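Local structure of putative peptidyl-arginine deiminase (1XKN) at residues 28-32 and 328-333; 208-212 and 281-285; 19-25 and 90-95; 287-291 and 336-342. The protein probably hydrolyses the guanidinium group of arginine-like substrates such as agmatine or peptidyl-arginine, as a Porphyromonas-type deiminase. One frame throughout, in Å; residues are numbered along the deposited sequence.

Contact 1: 28-32 and 328-333; sequences SWPGK and SDLIWG
A type II beta turn, Trp29 to Lys32, docks on the 3-10 segment 330-333, and each side sends an indole N-H to a carbonyl of the other. Trp29 NE1 donates to Leu330 O at 2.9 Å with an N-H...O angle of 155°, the acceptor lying almost in the indole plane. Leu330 O also accepts the 3-10 bond from Gly333 N, and both donors reach it from the same face of its carbonyl plane. In the reverse direction, Trp332 NE1 donates to Pro30 O, likewise at 2.9 Å and fairly straight (164°); here the donor stands above the carbonyl plane. With CG anti to the backbone N (chi1 177°), Trp332 reaches the turn, where its CZ2 packs against Pro30 CG at 3.7 Å. Gly333 CA approaches Ser28 O at 3.3 Å in a CA-H...O contact. Leu330 CD1 lies 3.8 Å from Trp29 CZ2, and the Leu330 side chain also meets Val39 and Phe40 of helix 36-50.

Toward solvent, Lys32 NZ and Asp329 OD1 form a salt bridge of 3.4 Å, weak as a hydrogen bond, and water 3 joins NZ to Ser328 O. Water 2 similarly links Lys32 O to Asp329 O. The inner part is thus held by two short, fairly straight indole bonds, whereas the long ion pair and its waters suggest a less tightly fixed margin.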
loop_
_atom_site.group_PDB
_atom_site.type_symbol
_atom_site.label_atom_id
_atom_site.label_comp_id
_atom_site.label_asym_id
_atom_site.label_seq_id
_atom_site.Cartn_x
_atom_site.Cartn_y
_atom_site.Cartn_z
ATOM N N SER A 28 -4.633 13.494 12.026
ATOM C CA SER A 28 -5.018 12.400 11.144
ATOM C C SER A 28 -6.187 11.623 11.733
ATOM O O SER A 28 -7.010 11.073 11.004
ATOM C CB SER A 28 -3.834 11.458 10.918
ATOM O OG SER A 28 -2.794 12.103 10.206
ATOM N N TRP A 29 -6.248 11.583 13.058
ATOM C CA TRP A 29 -7.312 10.881 13.775
ATOM C C TRP A 29 -7.896 11.871 14.783
ATOM O O TRP A 29 -7.862 11.633 15.989
ATOM C CB TRP A 29 -6.720 9.674 14.507
ATOM C CG TRP A 29 -6.141 8.624 13.595
ATOM C CD1 TRP A 29 -6.814 7.598 12.997
ATOM C CD2 TRP A 29 -4.771 8.502 13.175
ATOM N NE1 TRP A 29 -5.950 6.844 12.233
ATOM C CE2 TRP A 29 -4.693 7.381 12.322
ATOM C CE3 TRP A 29 -3.604 9.236 13.436
ATOM C CZ2 TRP A 29 -3.496 6.969 11.728
ATOM C CZ3 TRP A 29 -2.409 8.827 12.845
ATOM C CH2 TRP A 29 -2.368 7.703 11.997
ATOM N N PRO A 30 -8.475 12.981 14.291
ATOM C CA PRO A 30 -9.053 14.015 15.156
ATOM C C PRO A 30 -10.025 13.543 16.231
ATOM O O PRO A 30 -11.094 13.018 15.934
ATOM C CB PRO A 30 -9.698 14.977 14.160
ATOM C CG PRO A 30 -10.107 14.077 13.042
ATOM C CD PRO A 30 -8.895 13.179 12.893
ATOM N N GLY A 31 -9.632 13.733 17.487
ATOM C CA GLY A 31 -10.483 13.352 18.600
ATOM C C GLY A 31 -10.441 11.897 19.019
ATOM O O GLY A 31 -11.160 11.497 19.934
ATOM N N LYS A 32 -9.611 11.095 18.364
ATOM C CA LYS A 32 -9.514 9.686 18.720
ATOM C C LYS A 32 -8.171 9.104 18.295
ATOM O O LYS A 32 -8.108 8.129 17.549
ATOM C CB LYS A 32 -10.659 8.900 18.075
ATOM C CG LYS A 32 -10.874 7.523 18.691
ATOM C CD LYS A 32 -12.170 6.880 18.211
ATOM C CE LYS A 32 -12.142 6.603 16.714
ATOM N NZ LYS A 32 -13.373 5.909 16.262
ATOM N N SER A 328 -10.960 -0.728 13.235
ATOM C CA SER A 328 -12.116 0.105 13.542
ATOM C C SER A 328 -11.701 1.527 13.911
ATOM O O SER A 328 -12.394 2.488 13.579
ATOM C CB SER A 328 -12.920 -0.513 14.689
ATOM O OG SER A 328 -13.457 -1.769 14.309
ATOM N N ASP A 329 -10.576 1.661 14.605
ATOM C CA ASP A 329 -10.095 2.980 14.986
ATOM C C ASP A 329 -9.089 3.522 13.982
ATOM O O ASP A 329 -9.058 4.723 13.714
ATOM C CB ASP A 329 -9.464 2.953 16.377
ATOM C CG ASP A 329 -10.476 2.670 17.468
ATOM O OD1 ASP A 329 -11.486 3.402 17.549
ATOM O OD2 ASP A 329 -10.253 1.721 18.245
ATOM N N LEU A 330 -8.262 2.647 13.425
ATOM C CA LEU A 330 -7.272 3.097 12.458
ATOM C C LEU A 330 -7.931 3.777 11.262
ATOM O O LEU A 330 -7.461 4.815 10.795
ATOM C CB LEU A 330 -6.422 1.921 11.971
ATOM C CG LEU A 330 -5.332 2.276 10.954
ATOM C CD1 LEU A 330 -4.340 3.247 11.581
ATOM C CD2 LEU A 330 -4.619 1.005 10.497
ATOM N N ILE A 331 -9.029 3.196 10.785
ATOM C CA ILE A 331 -9.742 3.713 9.618
ATOM C C ILE A 331 -10.248 5.156 9.734
ATOM O O ILE A 331 -10.607 5.775 8.730
ATOM C CB ILE A 331 -10.911 2.758 9.227
ATOM C CG1 ILE A 331 -11.359 3.037 7.791
ATOM C CG2 ILE A 331 -12.076 2.922 10.183
ATOM C CD1 ILE A 331 -10.252 2.871 6.758
ATOM N N TRP A 332 -10.278 5.691 10.951
ATOM C CA TRP A 332 -10.707 7.073 11.161
ATOM C C TRP A 332 -9.653 7.970 10.505
ATOM O O TRP A 332 -9.904 9.140 10.221
ATOM C CB TRP A 332 -10.820 7.367 12.664
ATOM C CG TRP A 332 -11.195 8.787 13.034
ATOM C CD1 TRP A 332 -10.647 9.536 14.037
ATOM C CD2 TRP A 332 -12.209 9.609 12.431
ATOM N NE1 TRP A 332 -11.251 10.772 14.096
ATOM C CE2 TRP A 332 -12.213 10.844 13.124
ATOM C CE3 TRP A 332 -13.113 9.424 11.378
ATOM C CZ2 TRP A 332 -13.083 11.888 12.794
ATOM C CZ3 TRP A 332 -13.983 10.464 11.049
ATOM C CH2 TRP A 332 -13.959 11.682 11.758
ATOM N N GLY A 333 -8.474 7.397 10.262
ATOM C CA GLY A 333 -7.396 8.127 9.613
ATOM C C GLY A 333 -7.599 8.129 8.104
ATOM O O GLY A 333 -6.846 8.766 7.363
HETATM O O HOH W 1 -6.253 11.364 7.816
HETATM O O HOH W 2 -9.292 6.753 15.614
HETATM O O HOH W 3 -13.479 4.974 13.777
#

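Contact 2: 208-212 and 281-285; sequences GIAGD and RLPAS
Pro283 fits closely into the bend of the type II beta turn formed by Ile209 to Asp212. The tightest approach is Pro283 CD to Gly211 O at 3.2 Å, and the ring continues along the same carbonyl with CG 3.6 Å from Gly211 O. Pro283 CA also meets Ala210 O at 3.5 Å in a CA-H...O contact whose angle at the hydrogen is 129°. A second such contact, Gly211 CA to Arg281 O at 3.4 Å, brings the two backbones together where Gly211 has no side chain to intervene. Its phi of 74° suits its place in the turn. No conventional hydrogen bond crosses between the segments.

Ile209 reaches the contact through one methyl: CG1 lies between the backbone N and the carbonyl carbon (chi1 66°), and CD1 ends 3.9 Å from Pro283 CB and 4.0 Å from Ser285 CB. The contact joins two loops, one leading from strand 201-205 to strand 222-226, the other from strand 280-281 to strand 290-291. Pro283 is the centre of an inverse gamma turn in the second, which redirects the chain just where it meets the first. Ser285 OG is held beyond the contact by hydrogen bonds with Asp220 O and Ala287 N.

Packing is looser at the partly exposed end, where Ala210 CB and Arg281 CG come only to 4.2 Å. The Arg281 chain bends at chi2, and its guanidinium forms salt bridges with Asp240 and Glu241.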
loop_
_atom_site.group_PDB
_atom_site.type_symbol
_atom_site.label_atom_id
_atom_site.label_comp_id
_atom_site.label_asym_id
_atom_site.label_seq_id
_atom_site.Cartn_x
_atom_site.Cartn_y
_atom_site.Cartn_z
ATOM N N GLY A 208 -13.662 5.186 -7.101
ATOM C CA GLY A 208 -13.329 4.430 -5.906
ATOM C C GLY A 208 -14.523 4.297 -4.978
ATOM O O GLY A 208 -15.668 4.417 -5.420
ATOM N N ILE A 209 -14.262 4.064 -3.692
ATOM C CA ILE A 209 -15.335 3.894 -2.709
ATOM C C ILE A 209 -15.684 5.165 -1.939
ATOM O O ILE A 209 -14.988 6.177 -2.026
ATOM C CB ILE A 209 -14.994 2.787 -1.686
ATOM C CG1 ILE A 209 -13.790 3.205 -0.834
ATOM C CG2 ILE A 209 -14.708 1.481 -2.420
ATOM C CD1 ILE A 209 -13.426 2.207 0.261
ATOM N N ALA A 210 -16.769 5.093 -1.177
ATOM C CA ALA A 210 -17.248 6.226 -0.393
ATOM C C ALA A 210 -16.388 6.552 0.824
ATOM O O ALA A 210 -15.763 5.670 1.418
ATOM C CB ALA A 210 -18.688 5.973 0.051
ATOM N N GLY A 211 -16.374 7.833 1.187
ATOM C CA GLY A 211 -15.618 8.295 2.342
ATOM C C GLY A 211 -14.117 8.347 2.133
ATOM O O GLY A 211 -13.363 8.646 3.057
ATOM N N ASP A 212 -13.694 8.072 0.906
ATOM C CA ASP A 212 -12.285 8.051 0.537
ATOM C C ASP A 212 -11.732 9.443 0.211
ATOM O O ASP A 212 -12.222 10.118 -0.692
ATOM C CB ASP A 212 -12.122 7.092 -0.648
ATOM C CG ASP A 212 -10.720 7.057 -1.190
ATOM O OD1 ASP A 212 -9.764 7.209 -0.398
ATOM O OD2 ASP A 212 -10.578 6.847 -2.414
ATOM N N ARG A 281 -19.098 8.684 6.768
ATOM C CA ARG A 281 -18.797 7.368 6.214
ATOM C C ARG A 281 -17.277 7.253 6.084
ATOM O O ARG A 281 -16.621 8.165 5.577
ATOM C CB ARG A 281 -19.466 7.223 4.838
ATOM C CG ARG A 281 -19.303 5.857 4.169
ATOM C CD ARG A 281 -20.014 4.769 4.958
ATOM N NE ARG A 281 -19.994 3.463 4.297
ATOM C CZ ARG A 281 -20.824 3.094 3.324
ATOM N NH1 ARG A 281 -21.753 3.929 2.880
ATOM N NH2 ARG A 281 -20.737 1.877 2.804
ATOM N N LEU A 282 -16.725 6.140 6.563
ATOM C CA LEU A 282 -15.289 5.895 6.501
ATOM C C LEU A 282 -15.004 4.887 5.384
ATOM O O LEU A 282 -15.810 3.997 5.123
ATOM C CB LEU A 282 -14.785 5.364 7.846
ATOM C CG LEU A 282 -15.173 6.221 9.061
ATOM C CD1 LEU A 282 -14.476 5.686 10.313
ATOM C CD2 LEU A 282 -14.786 7.673 8.821
ATOM N N PRO A 283 -13.848 5.015 4.714
ATOM C CA PRO A 283 -13.450 4.129 3.611
ATOM C C PRO A 283 -12.935 2.744 4.000
ATOM O O PRO A 283 -11.866 2.322 3.561
ATOM C CB PRO A 283 -12.399 4.956 2.882
ATOM C CG PRO A 283 -11.700 5.645 4.012
ATOM C CD PRO A 283 -12.837 6.066 4.934
ATOM N N ALA A 284 -13.709 2.035 4.815
ATOM C CA ALA A 284 -13.335 0.696 5.255
ATOM C C ALA A 284 -13.377 -0.280 4.081
ATOM O O ALA A 284 -14.372 -0.349 3.358
ATOM C CB ALA A 284 -14.285 0.229 6.351
ATOM N N SER A 285 -12.302 -1.038 3.896
ATOM C CA SER A 285 -12.246 -2.002 2.807
ATOM C C SER A 285 -11.242 -3.121 3.044
ATOM O O SER A 285 -10.106 -2.875 3.448
ATOM C CB SER A 285 -11.899 -1.301 1.496
ATOM O OG SER A 285 -11.758 -2.253 0.454
#

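Contact 3: 19-25 and 90-95; sequences WLSWPHK and TNDAWC
The backbones approach closely at Ser21 and Ala93, 4.8 Å between CA atoms, as the end of strand 15-21 passes the loop leading into helix 95-98. No clear direct hydrogen bond spans them; water 4 instead accepts from Ser21 N and lies 2.7 Å from Ala93 O, to which it probably donates. Ala93 CB abuts the strand end, 3.2 Å from Ser21 O. Beside it, Ser21 OG lies 3.7 Å from Thr90 CG2 and 3.9 Å from Cys95 SG, while its polar partners are His98 and Asn56. The sulfur also packs against Trp19 CB at 3.9 Å.

Farther along, His24 swings its ring toward Thr90 because CG sits between the backbone N and carbonyl carbon (chi1 62°). The imidazole turns an edge to this residue, with CE1 2.9 Å from Thr90 OG1. Waters 5 and 6 both bridge Trp22 O to Thr90 OG1, water 5 accepting from the hydroxyl and water 6 donating to it. Lys25 lays its extended chain alongside the backbone carbonyl of Asn91, with CD 3.3 Å from Asn91 O. Asp92 OD1 accepts from Trp94 N in an Asx turn just before the helix, and Asp92 OD2 is hydrogen-bonded to Tyr120 OH. The junction therefore relies on van der Waals contact, much of it carbon against carbonyl oxygen, and on bridging water, Trp22 O accepting from both waters and weakly from His24 ND1.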
loop_
_atom_site.group_PDB
_atom_site.type_symbol
_atom_site.label_atom_id
_atom_site.label_comp_id
_atom_site.label_asym_id
_atom_site.label_seq_id
_atom_site.Cartn_x
_atom_site.Cartn_y
_atom_site.Cartn_z
ATOM N N TRP A 19 8.289 -1.482 5.637
ATOM C CA TRP A 19 8.469 -0.173 6.245
ATOM C C TRP A 19 7.179 0.396 6.810
ATOM O O TRP A 19 6.094 0.170 6.273
ATOM C CB TRP A 19 9.033 0.821 5.231
ATOM C CG TRP A 19 10.489 0.641 4.993
ATOM C CD1 TRP A 19 11.080 -0.295 4.200
ATOM C CD2 TRP A 19 11.551 1.374 5.615
ATOM N NE1 TRP A 19 12.450 -0.194 4.291
ATOM C CE2 TRP A 19 12.764 0.823 5.154
ATOM C CE3 TRP A 19 11.593 2.441 6.523
ATOM C CZ2 TRP A 19 14.010 1.302 5.566
ATOM C CZ3 TRP A 19 12.835 2.920 6.935
ATOM C CH2 TRP A 19 14.026 2.346 6.455
ATOM N N LEU A 20 7.324 1.146 7.898
ATOM C CA LEU A 20 6.215 1.797 8.578
ATOM C C LEU A 20 6.680 3.173 9.034
ATOM O O LEU A 20 7.874 3.393 9.244
ATOM C CB LEU A 20 5.802 1.009 9.824
ATOM C CG LEU A 20 5.352 -0.443 9.685
ATOM C CD1 LEU A 20 5.136 -1.030 11.074
ATOM C CD2 LEU A 20 4.074 -0.507 8.867
ATOM N N SER A 21 5.731 4.090 9.181
ATOM C CA SER A 21 6.011 5.434 9.673
ATOM C C SER A 21 5.138 5.542 10.918
ATOM O O SER A 21 3.923 5.702 10.816
ATOM C CB SER A 21 5.615 6.500 8.642
ATOM O OG SER A 21 6.500 6.511 7.534
ATOM N N TRP A 22 5.762 5.423 12.088
ATOM C CA TRP A 22 5.044 5.475 13.357
ATOM C C TRP A 22 4.134 6.698 13.435
ATOM O O TRP A 22 4.540 7.807 13.090
ATOM C CB TRP A 22 6.034 5.469 14.523
ATOM C CG TRP A 22 5.413 5.011 15.805
ATOM C CD1 TRP A 22 4.983 5.794 16.839
ATOM C CD2 TRP A 22 5.079 3.663 16.156
ATOM N NE1 TRP A 22 4.398 5.018 17.808
ATOM C CE2 TRP A 22 4.444 3.705 17.415
ATOM C CE3 TRP A 22 5.253 2.422 15.524
ATOM C CZ2 TRP A 22 3.976 2.550 18.061
ATOM C CZ3 TRP A 22 4.789 1.274 16.165
ATOM C CH2 TRP A 22 4.158 1.349 17.421
ATOM N N PRO A 23 2.888 6.508 13.901
ATOM C CA PRO A 23 1.911 7.597 14.014
ATOM C C PRO A 23 2.189 8.641 15.085
ATOM O O PRO A 23 2.679 8.327 16.167
ATOM C CB PRO A 23 0.612 6.853 14.283
ATOM C CG PRO A 23 1.076 5.724 15.139
ATOM C CD PRO A 23 2.306 5.243 14.388
ATOM N N HIS A 24 1.861 9.892 14.773
ATOM C CA HIS A 24 2.044 10.985 15.721
ATOM C C HIS A 24 1.186 12.190 15.358
ATOM O O HIS A 24 0.977 13.074 16.184
ATOM C CB HIS A 24 3.520 11.401 15.791
ATOM C CG HIS A 24 4.063 11.919 14.497
ATOM N ND1 HIS A 24 4.600 11.098 13.529
ATOM C CD2 HIS A 24 4.127 13.178 13.999
ATOM C CE1 HIS A 24 4.974 11.828 12.492
ATOM N NE2 HIS A 24 4.698 13.093 12.753
ATOM N N LYS A 25 0.688 12.219 14.127
ATOM C CA LYS A 25 -0.144 13.331 13.675
ATOM C C LYS A 25 -1.565 13.223 14.235
ATOM O O LYS A 25 -2.405 12.508 13.689
ATOM C CB LYS A 25 -0.185 13.363 12.144
ATOM C CG LYS A 25 -0.872 14.590 11.562
ATOM C CD LYS A 25 -0.870 14.552 10.042
ATOM C CE LYS A 25 -1.575 15.768 9.458
ATOM N NZ LYS A 25 -1.664 15.707 7.977
ATOM N N THR A 90 8.596 12.408 9.625
ATOM C CA THR A 90 7.424 12.173 8.799
ATOM C C THR A 90 6.336 13.135 9.256
ATOM O O THR A 90 6.353 13.611 10.394
ATOM C CB THR A 90 6.883 10.730 8.954
ATOM O OG1 THR A 90 6.341 10.553 10.271
ATOM C CG2 THR A 90 7.995 9.715 8.730
ATOM N N ASN A 91 5.404 13.434 8.360
ATOM C CA ASN A 91 4.292 14.314 8.693
ATOM C C ASN A 91 3.080 13.451 9.002
ATOM O O ASN A 91 2.319 13.749 9.923
ATOM C CB ASN A 91 3.979 15.262 7.535
ATOM C CG ASN A 91 5.136 16.187 7.210
ATOM O OD1 ASN A 91 5.804 16.028 6.192
ATOM N ND2 ASN A 91 5.385 17.158 8.089
ATOM N N ASP A 92 2.904 12.387 8.218
ATOM C CA ASP A 92 1.797 11.449 8.414
ATOM C C ASP A 92 2.318 10.014 8.431
ATOM O O ASP A 92 3.508 9.782 8.224
ATOM C CB ASP A 92 0.715 11.609 7.330
ATOM C CG ASP A 92 1.231 11.358 5.920
ATOM O OD1 ASP A 92 1.963 10.368 5.697
ATOM O OD2 ASP A 92 0.875 12.146 5.018
ATOM N N ALA A 93 1.429 9.051 8.668
ATOM C CA ALA A 93 1.828 7.645 8.739
ATOM C C ALA A 93 1.545 6.829 7.475
ATOM O O ALA A 93 1.692 5.612 7.483
ATOM C CB ALA A 93 1.146 6.985 9.931
ATOM N N TRP A 94 1.160 7.494 6.392
ATOM C CA TRP A 94 0.823 6.803 5.150
ATOM C C TRP A 94 2.048 6.410 4.327
ATOM O O TRP A 94 2.267 6.899 3.210
ATOM C CB TRP A 94 -0.126 7.681 4.340
ATOM C CG TRP A 94 -1.225 8.252 5.199
ATOM C CD1 TRP A 94 -1.533 9.573 5.364
ATOM C CD2 TRP A 94 -2.136 7.522 6.039
ATOM N NE1 TRP A 94 -2.572 9.711 6.254
ATOM C CE2 TRP A 94 -2.961 8.472 6.682
ATOM C CE3 TRP A 94 -2.333 6.161 6.310
ATOM C CZ2 TRP A 94 -3.969 8.104 7.581
ATOM C CZ3 TRP A 94 -3.340 5.793 7.207
ATOM C CH2 TRP A 94 -4.145 6.766 7.831
ATOM N N CYS A 95 2.829 5.495 4.892
ATOM C CA CYS A 95 4.057 5.011 4.271
ATOM C C CYS A 95 3.829 4.415 2.881
ATOM O O CYS A 95 4.732 4.412 2.046
ATOM C CB CYS A 95 4.719 3.974 5.188
ATOM S SG CYS A 95 6.480 3.719 4.856
HETATM O O HOH W 4 3.050 3.631 8.713
HETATM O O HOH W 5 6.901 8.603 12.043
HETATM O O HOH W 6 3.567 9.354 11.111
#

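Contact 4: 287-291 and 336-342; sequences ANFYI and AIHCVTH
Asn288 O accepts from His338 N at 3.0 Å, the one clear hydrogen bond between segments 287-291 and 336-342. Its N-H...O angle is 151°, but the donor stands 55° out of the carbonyl plane, so the bond does not follow a lone-pair direction. Here the CA atoms of these residues are also nearest across the contact, 4.9 Å apart. The Asn288 side chain, its CG anti to the backbone N, crosses that of His338 at about a right angle.

The next residue brings a second carbonyl to His338: Phe289 O, hydrogen-bonded to Arg223, lies 3.1 Å from His338 CD2. Both imidazole nitrogens are held from beyond the contact, NE2 by Glu11 and ND1 by Asp219. Asn288 is the centre of an inverse gamma turn, one residue ahead of the short strand 290-291, and it meets the loop connecting strand 321-326 to strand 342-345. That loop makes a type I beta turn from His338 to Thr341, presenting Thr341 to Tyr290.

Tyr290 extends with CG anti to the backbone N and offers a ring face to Thr341. Thr341 CB sits 4.0 Å from the ring centroid, only 11° off its normal, a centred CH-pi contact. The hydroxyl OG1 also lies over this face, 3.3 Å from Tyr290 CD1, while Arg96 provides a hydrogen-bond partner outside the segments. At the base of the ring, Tyr290 CB packs against Ile337 CG2 at 3.8 Å. Tyr290 OH is bonded to Thr18.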
loop_
_atom_site.group_PDB
_atom_site.type_symbol
_atom_site.label_atom_id
_atom_site.label_comp_id
_atom_site.label_asym_id
_atom_site.label_seq_id
_atom_site.Cartn_x
_atom_site.Cartn_y
_atom_site.Cartn_z
ATOM N N ALA A 287 -9.883 -4.778 0.822
ATOM C CA ALA A 287 -8.885 -4.766 -0.241
ATOM C C ALA A 287 -7.613 -4.072 0.235
ATOM O O ALA A 287 -6.561 -4.194 -0.394
ATOM C CB ALA A 287 -9.428 -4.056 -1.476
ATOM N N ASN A 288 -7.709 -3.339 1.340
ATOM C CA ASN A 288 -6.553 -2.630 1.866
ATOM C C ASN A 288 -5.723 -3.539 2.775
ATOM O O ASN A 288 -5.328 -3.152 3.875
ATOM C CB ASN A 288 -7.009 -1.372 2.623
ATOM C CG ASN A 288 -5.976 -0.254 2.574
ATOM O OD1 ASN A 288 -5.686 0.299 1.507
ATOM N ND2 ASN A 288 -5.411 0.075 3.724
ATOM N N PHE A 289 -5.462 -4.749 2.289
ATOM C CA PHE A 289 -4.670 -5.738 3.013
ATOM C C PHE A 289 -3.211 -5.612 2.582
ATOM O O PHE A 289 -2.902 -4.958 1.586
ATOM C CB PHE A 289 -5.178 -7.158 2.709
ATOM C CG PHE A 289 -5.082 -7.554 1.250
ATOM C CD1 PHE A 289 -3.878 -7.997 0.706
ATOM C CD2 PHE A 289 -6.198 -7.474 0.421
ATOM C CE1 PHE A 289 -3.789 -8.357 -0.640
ATOM C CE2 PHE A 289 -6.122 -7.830 -0.926
ATOM C CZ PHE A 289 -4.914 -8.272 -1.461
ATOM N N TYR A 290 -2.310 -6.231 3.340
ATOM C CA TYR A 290 -0.895 -6.189 2.999
ATOM C C TYR A 290 -0.339 -7.602 2.924
ATOM O O TYR A 290 -0.570 -8.417 3.823
ATOM C CB TYR A 290 -0.109 -5.387 4.042
ATOM C CG TYR A 290 1.386 -5.392 3.797
ATOM C CD1 TYR A 290 1.925 -4.823 2.639
ATOM C CD2 TYR A 290 2.262 -5.962 4.717
ATOM C CE1 TYR A 290 3.300 -4.821 2.408
ATOM C CE2 TYR A 290 3.644 -5.967 4.494
ATOM C CZ TYR A 290 4.152 -5.395 3.343
ATOM O OH TYR A 290 5.511 -5.395 3.130
ATOM N N ILE A 291 0.390 -7.895 1.851
ATOM C CA ILE A 291 0.992 -9.212 1.679
ATOM C C ILE A 291 2.418 -9.170 2.225
ATOM O O ILE A 291 3.237 -8.386 1.751
ATOM C CB ILE A 291 1.073 -9.614 0.185
ATOM C CG1 ILE A 291 -0.310 -9.540 -0.465
ATOM C CG2 ILE A 291 1.636 -11.029 0.065
ATOM C CD1 ILE A 291 -0.252 -9.495 -1.991
ATOM N N ALA A 336 -5.969 2.162 5.946
ATOM C CA ALA A 336 -5.770 1.001 6.811
ATOM C C ALA A 336 -4.401 0.329 6.643
ATOM O O ALA A 336 -3.409 0.997 6.353
ATOM C CB ALA A 336 -6.896 -0.013 6.586
ATOM N N ILE A 337 -4.350 -0.992 6.816
ATOM C CA ILE A 337 -3.089 -1.731 6.735
ATOM C C ILE A 337 -2.235 -1.482 5.493
ATOM O O ILE A 337 -1.042 -1.202 5.611
ATOM C CB ILE A 337 -3.319 -3.257 6.870
ATOM C CG1 ILE A 337 -4.162 -3.548 8.115
ATOM C CG2 ILE A 337 -1.974 -3.982 6.985
ATOM C CD1 ILE A 337 -3.547 -3.059 9.418
ATOM N N HIS A 338 -2.820 -1.584 4.305
ATOM C CA HIS A 338 -2.027 -1.361 3.099
ATOM C C HIS A 338 -1.493 0.065 3.037
ATOM O O HIS A 338 -0.365 0.299 2.598
ATOM C CB HIS A 338 -2.840 -1.657 1.833
ATOM C CG HIS A 338 -1.992 -1.842 0.613
ATOM N ND1 HIS A 338 -1.990 -0.954 -0.442
ATOM C CD2 HIS A 338 -1.083 -2.796 0.303
ATOM C CE1 HIS A 338 -1.116 -1.355 -1.349
ATOM N NE2 HIS A 338 -0.553 -2.469 -0.920
ATOM N N CYS A 339 -2.300 1.016 3.494
ATOM C CA CYS A 339 -1.918 2.424 3.476
ATOM C C CYS A 339 -0.752 2.774 4.393
ATOM O O CYS A 339 0.005 3.696 4.106
ATOM C CB CYS A 339 -3.117 3.299 3.851
ATOM S SG CYS A 339 -4.479 3.267 2.675
ATOM N N VAL A 340 -0.597 2.046 5.494
ATOM C CA VAL A 340 0.478 2.359 6.432
ATOM C C VAL A 340 1.741 1.522 6.260
ATOM O O VAL A 340 2.678 1.626 7.053
ATOM C CB VAL A 340 -0.014 2.245 7.899
ATOM C CG1 VAL A 340 -1.158 3.215 8.127
ATOM C CG2 VAL A 340 -0.451 0.814 8.208
ATOM N N THR A 341 1.779 0.713 5.212
ATOM C CA THR A 341 2.930 -0.148 4.963
ATOM C C THR A 341 3.538 0.049 3.585
ATOM O O THR A 341 2.925 0.633 2.699
ATOM C CB THR A 341 2.515 -1.629 5.033
ATOM O OG1 THR A 341 1.476 -1.870 4.069
ATOM C CG2 THR A 341 1.993 -1.982 6.410
ATOM N N HIS A 342 4.770 -0.419 3.430
ATOM C CA HIS A 342 5.426 -0.422 2.135
ATOM C C HIS A 342 6.513 -1.460 2.195
ATOM O O HIS A 342 7.429 -1.392 3.018
ATOM C CB HIS A 342 6.023 0.922 1.722
ATOM C CG HIS A 342 6.148 1.062 0.237
ATOM N ND1 HIS A 342 6.873 0.178 -0.535
ATOM C CD2 HIS A 342 5.549 1.913 -0.628
ATOM C CE1 HIS A 342 6.708 0.476 -1.812
ATOM N NE2 HIS A 342 5.907 1.523 -1.895
#

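How the contacts relate
Contact 4 lies deepest, its centre about 5 Å from that of the chain; contact 3 is also buried, whereas contacts 1 and 2 are more peripheral and only partly buried. The loop between strands 321-326 and 342-345 supplies one side of contacts 1 and 4, with Leu330 CD2 reaching Ala336 CA at 3.9 Å. Contacts 3 and 4 meet where strand 15-21 pairs with strand 342-345, through the probable hydrogen bond Trp19 N to His342 O. Ile331 and Trp332 connect contact 1 to Leu282 of contact 2. Indole bonds and a salt bridge mark contact 1, CA-H...O packing contact 2, bridging water contact 3, and a backbone bond with CH-pi packing contact 4.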